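Local coordinates for extracellular solute-binding protein family 1 (Arthrobacter chlorophenolicus, PDB 4R2F) that binds the disaccharide laminaribiose and probably delivers it to a membrane transporter for uptake, at residues I210-K223 and F380-L394. Numbering follows the deposited sequence.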
loop_
_atom_site.group_PDB
_atom_site.type_symbol
_atom_site.label_atom_id
_atom_site.label_comp_id
_atom_site.label_asym_id
_atom_site.label_seq_id
_atom_site.Cartn_x
_atom_site.Cartn_y
_atom_site.Cartn_z
ATOM N N ILE A 210 -5.945 -1.134 9.728
ATOM C CA ILE A 210 -5.951 0.318 9.705
ATOM C C ILE A 210 -7.065 0.848 8.823
ATOM O O ILE A 210 -7.731 1.805 9.211
ATOM C CB ILE A 210 -4.609 0.926 9.243
ATOM C CG1 ILE A 210 -3.433 0.339 10.021
ATOM C CG2 ILE A 210 -4.637 2.455 9.398
ATOM C CD1 ILE A 210 -3.467 0.608 11.500
ATOM N N MET A 211 -7.303 0.238 7.661
ATOM C CA MET A 211 -8.450 0.673 6.827
ATOM C C MET A 211 -9.758 0.652 7.591
ATOM O O MET A 211 -10.569 1.594 7.446
ATOM C CB MET A 211 -8.635 -0.115 5.520
ATOM C CG MET A 211 -9.781 0.458 4.651
ATOM S SD MET A 211 -11.394 -0.254 5.078
ATOM C CE MET A 211 -11.395 -1.649 3.944
ATOM N N MET A 212 -9.987 -0.389 8.402
ATOM C CA MET A 212 -11.286 -0.458 9.081
ATOM C C MET A 212 -11.405 0.576 10.194
ATOM O O MET A 212 -12.501 1.121 10.415
ATOM C CB MET A 212 -11.619 -1.863 9.589
ATOM C CG MET A 212 -11.785 -2.886 8.459
ATOM S SD MET A 212 -13.208 -2.634 7.378
ATOM C CE MET A 212 -14.413 -3.314 8.470
ATOM N N MET A 213 -10.301 0.870 10.860
ATOM C CA MET A 213 -10.274 1.976 11.845
ATOM C C MET A 213 -10.624 3.281 11.115
ATOM O O MET A 213 -11.500 4.027 11.548
ATOM C CB MET A 213 -8.896 2.093 12.538
ATOM C CG MET A 213 -8.502 0.949 13.486
ATOM S SD MET A 213 -6.818 1.116 14.119
ATOM C CE MET A 213 -6.327 -0.562 14.252
ATOM N N LEU A 214 -9.969 3.547 9.986
ATOM C CA LEU A 214 -10.243 4.786 9.230
ATOM C C LEU A 214 -11.683 4.864 8.761
ATOM O O LEU A 214 -12.320 5.903 8.852
ATOM C CB LEU A 214 -9.300 4.896 8.035
ATOM C CG LEU A 214 -7.817 4.984 8.375
ATOM C CD1 LEU A 214 -7.041 5.173 7.086
ATOM C CD2 LEU A 214 -7.500 6.097 9.343
ATOM N N ASN A 215 -12.203 3.728 8.310
ATOM C CA ASN A 215 -13.576 3.628 7.858
ATOM C C ASN A 215 -14.583 3.941 8.968
ATOM O O ASN A 215 -15.691 4.355 8.686
ATOM C CB ASN A 215 -13.794 2.235 7.283
ATOM C CG ASN A 215 -15.012 2.118 6.393
ATOM O OD1 ASN A 215 -15.887 2.983 6.347
ATOM N ND2 ASN A 215 -15.075 1.010 5.679
ATOM N N ASN A 216 -14.200 3.788 10.226
ATOM C CA ASN A 216 -15.093 4.144 11.321
ATOM C C ASN A 216 -14.765 5.483 11.974
ATOM O O ASN A 216 -15.142 5.714 13.128
ATOM C CB ASN A 216 -15.033 3.054 12.384
ATOM C CG ASN A 216 -16.237 3.065 13.316
ATOM O OD1 ASN A 216 -17.354 3.400 12.916
ATOM N ND2 ASN A 216 -16.015 2.636 14.558
ATOM N N GLY A 217 -14.070 6.364 11.257
ATOM C CA GLY A 217 -13.708 7.667 11.796
ATOM C C GLY A 217 -12.584 7.605 12.814
ATOM O O GLY A 217 -12.344 8.563 13.513
ATOM N N GLY A 218 -11.882 6.480 12.892
ATOM C CA GLY A 218 -10.773 6.316 13.835
ATOM C C GLY A 218 -9.442 6.548 13.195
ATOM O O GLY A 218 -9.321 7.380 12.306
ATOM N N GLY A 219 -8.438 5.819 13.667
ATOM C CA GLY A 219 -7.069 5.969 13.212
ATOM C C GLY A 219 -6.080 5.806 14.320
ATOM O O GLY A 219 -6.437 5.854 15.495
ATOM N N VAL A 220 -4.826 5.591 13.959
ATOM C CA VAL A 220 -3.792 5.410 14.960
ATOM C C VAL A 220 -3.472 6.709 15.720
ATOM O O VAL A 220 -3.032 6.659 16.875
ATOM C CB VAL A 220 -2.510 4.841 14.321
ATOM C CG1 VAL A 220 -1.373 4.822 15.323
ATOM C CG2 VAL A 220 -2.771 3.451 13.734
ATOM N N PHE A 221 -3.683 7.856 15.075
ATOM C CA PHE A 221 -3.228 9.136 15.615
ATOM C C PHE A 221 -4.359 10.142 15.791
ATOM O O PHE A 221 -5.409 10.071 15.127
ATOM C CB PHE A 221 -2.140 9.772 14.727
ATOM C CG PHE A 221 -0.960 8.894 14.465
ATOM C CD1 PHE A 221 -0.909 8.080 13.327
ATOM C CD2 PHE A 221 0.137 8.916 15.310
ATOM C CE1 PHE A 221 0.204 7.279 13.091
ATOM C CE2 PHE A 221 1.238 8.128 15.065
ATOM C CZ PHE A 221 1.278 7.307 13.953
ATOM N N THR A 222 -4.135 11.099 16.703
ATOM C CA THR A 222 -4.987 12.288 16.803
ATOM C C THR A 222 -4.673 13.234 15.651
ATOM O O THR A 222 -3.613 13.113 15.007
ATOM C CB THR A 222 -4.709 13.088 18.102
ATOM O OG1 THR A 222 -3.324 13.464 18.146
ATOM C CG2 THR A 222 -5.061 12.281 19.337
ATOM N N LYS A 223 -5.569 14.195 15.434
ATOM C CA LYS A 223 -5.328 15.342 14.534
ATOM C C LYS A 223 -3.923 15.952 14.636
ATOM O O LYS A 223 -3.343 16.357 13.618
ATOM C CB LYS A 223 -6.371 16.423 14.800
ATOM C CG LYS A 223 -7.709 16.171 14.126
ATOM C CD LYS A 223 -7.941 17.149 12.987
ATOM C CE LYS A 223 -8.260 18.530 13.534
ATOM N NZ LYS A 223 -8.823 19.400 12.477
ATOM N N PHE A 380 -1.908 6.283 6.693
ATOM C CA PHE A 380 -1.592 5.872 8.067
ATOM C C PHE A 380 -1.436 7.048 9.053
ATOM O O PHE A 380 -1.503 6.819 10.251
ATOM C CB PHE A 380 -0.284 5.085 8.070
ATOM C CG PHE A 380 -0.420 3.599 7.778
ATOM C CD1 PHE A 380 -1.577 3.028 7.261
ATOM C CD2 PHE A 380 0.677 2.780 7.994
ATOM C CE1 PHE A 380 -1.635 1.663 7.007
ATOM C CE2 PHE A 380 0.615 1.417 7.752
ATOM C CZ PHE A 380 -0.532 0.868 7.251
ATOM N N ALA A 381 -1.178 8.275 8.573
ATOM C CA ALA A 381 -1.052 9.447 9.473
ATOM C C ALA A 381 -2.354 9.844 10.152
ATOM O O ALA A 381 -2.353 10.552 11.171
ATOM C CB ALA A 381 -0.489 10.651 8.713
ATOM N N SER A 382 -3.468 9.412 9.580
ATOM C CA SER A 382 -4.776 9.811 10.059
ATOM C C SER A 382 -4.905 9.532 11.544
ATOM O O SER A 382 -4.495 8.482 12.023
ATOM C CB SER A 382 -5.883 9.080 9.303
ATOM O OG SER A 382 -5.948 9.540 7.968
ATOM N N GLN A 383 -5.469 10.479 12.269
ATOM C CA GLN A 383 -6.179 11.639 11.708
ATOM C C GLN A 383 -5.317 12.883 11.468
ATOM O O GLN A 383 -5.844 13.935 11.166
ATOM C CB GLN A 383 -7.307 12.050 12.654
ATOM C CG GLN A 383 -8.054 10.890 13.271
ATOM C CD GLN A 383 -9.530 11.173 13.373
ATOM O OE1 GLN A 383 -10.274 11.021 12.401
ATOM N NE2 GLN A 383 -9.963 11.598 14.547
ATOM N N GLY A 384 -4.014 12.788 11.672
ATOM C CA GLY A 384 -3.097 13.793 11.165
ATOM C C GLY A 384 -2.980 13.683 9.657
ATOM O O GLY A 384 -3.605 12.821 9.025
ATOM N N THR A 385 -2.180 14.574 9.084
ATOM C CA THR A 385 -1.934 14.611 7.647
ATOM C C THR A 385 -0.454 14.497 7.328
ATOM O O THR A 385 -0.057 13.767 6.414
ATOM C CB THR A 385 -2.491 15.914 7.050
ATOM O OG1 THR A 385 -3.913 15.915 7.202
ATOM C CG2 THR A 385 -2.142 16.051 5.558
ATOM N N ALA A 386 0.353 15.261 8.045
ATOM C CA ALA A 386 1.773 15.304 7.810
ATOM C C ALA A 386 2.446 13.950 8.018
ATOM O O ALA A 386 2.194 13.271 9.000
ATOM C CB ALA A 386 2.410 16.352 8.709
ATOM N N LEU A 387 3.297 13.567 7.070
ATOM C CA LEU A 387 4.060 12.314 7.150
ATOM C C LEU A 387 5.283 12.484 8.036
ATOM O O LEU A 387 5.746 13.605 8.217
ATOM C CB LEU A 387 4.507 11.910 5.739
ATOM C CG LEU A 387 3.382 11.780 4.716
ATOM C CD1 LEU A 387 3.893 11.182 3.404
ATOM C CD2 LEU A 387 2.220 10.992 5.289
ATOM N N SER A 388 5.830 11.377 8.552
ATOM C CA SER A 388 6.989 11.415 9.468
ATOM C C SER A 388 7.612 10.038 9.646
ATOM O O SER A 388 7.034 9.037 9.228
ATOM C CB SER A 388 6.586 11.952 10.845
ATOM O OG SER A 388 5.736 11.031 11.496
ATOM N N ALA A 389 8.779 9.986 10.280
ATOM C CA ALA A 389 9.512 8.733 10.480
ATOM C C ALA A 389 8.731 7.754 11.330
ATOM O O ALA A 389 8.848 6.547 11.152
ATOM C CB ALA A 389 10.866 8.996 11.109
ATOM N N ASN A 390 7.921 8.259 12.250
ATOM C CA ASN A 390 7.115 7.347 13.056
ATOM C C ASN A 390 6.206 6.460 12.210
ATOM O O ASN A 390 5.862 5.362 12.624
ATOM C CB ASN A 390 6.279 8.101 14.065
ATOM C CG ASN A 390 7.060 8.456 15.326
ATOM O OD1 ASN A 390 8.143 7.905 15.629
ATOM N ND2 ASN A 390 6.502 9.372 16.071
ATOM N N LEU A 391 5.811 6.936 11.036
ATOM C CA LEU A 391 4.987 6.126 10.140
ATOM C C LEU A 391 5.785 4.957 9.609
ATOM O O LEU A 391 5.231 3.873 9.401
ATOM C CB LEU A 391 4.425 6.950 9.008
ATOM C CG LEU A 391 3.475 8.053 9.442
ATOM C CD1 LEU A 391 2.964 8.797 8.213
ATOM C CD2 LEU A 391 2.317 7.489 10.227
ATOM N N ALA A 392 7.083 5.167 9.424
ATOM C CA ALA A 392 7.967 4.101 9.008
ATOM C C ALA A 392 7.963 2.955 10.037
ATOM O O ALA A 392 7.891 1.773 9.666
ATOM C CB ALA A 392 9.370 4.620 8.795
ATOM N N ALA A 393 8.036 3.299 11.318
ATOM C CA ALA A 393 8.067 2.278 12.402
ATOM C C ALA A 393 6.714 1.583 12.558
ATOM O O ALA A 393 6.624 0.366 12.726
ATOM C CB ALA A 393 8.487 2.909 13.708
ATOM N N LEU A 394 5.651 2.364 12.434
ATOM C CA LEU A 394 4.329 1.802 12.421
ATOM C C LEU A 394 4.169 0.785 11.303
ATOM O O LEU A 394 3.783 -0.344 11.547
ATOM C CB LEU A 394 3.287 2.901 12.314
ATOM C CG LEU A 394 1.879 2.484 11.930
ATOM C CD1 LEU A 394 1.290 1.580 12.989
ATOM C CD2 LEU A 394 0.994 3.713 11.734
HETATM O O HOH W 1 -3.944 5.864 11.229
#
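F221 and S382 join the two segments through the backbone: F221 N donates to S382 O (3.2 Å), and Q383 N returns the bond to F221 O (2.9 Å), nearly straight at 173° although it comes from above the carbonyl plane. The peptide between S382 and Q383 is cis, which lets that carbonyl and that N-H meet the same residue. A water ties the turn further, accepting from V220 N and donating to F380 O and S382 O. The F221 ring, with CG beside its own backbone N (chi1 -55°), wedges between the 380-382 turn and helix 389-396. F380 O lies at its edge, 3.3 Å from F221 CE1; the same corner of the ring meets L391 CD2 at 3.6 Å and, slightly farther off, L394 CD2, while V220 CG1 sits above one face, toward the rim. On the helix side, I210 sets CB and both its branches against the F380 ring, the two side chains crossing at about a right angle, and L214 CD2 presses on S382 CB at 3.4 Å, tighter than usual for two carbons. S382 OG turns to T379 O. G219, without a side chain and at phi 143°, lets S382 O approach its CA to 3.8 Å. Packing slackens toward solvent: Q383 and K223 are poorly ordered, and there G384 CA approaches K223 O in a C-H...O contact (3.6 Å). A Schellman motif with G217 at C' ends helix 204-215 and releases the chain toward this junction. The side chain of F380, stacked edge-to-face with F309, is about 5 Å from a bound glucose unit, consistent with the contact backing the sugar-binding cleft of a family 1 extracellular solute-binding protein.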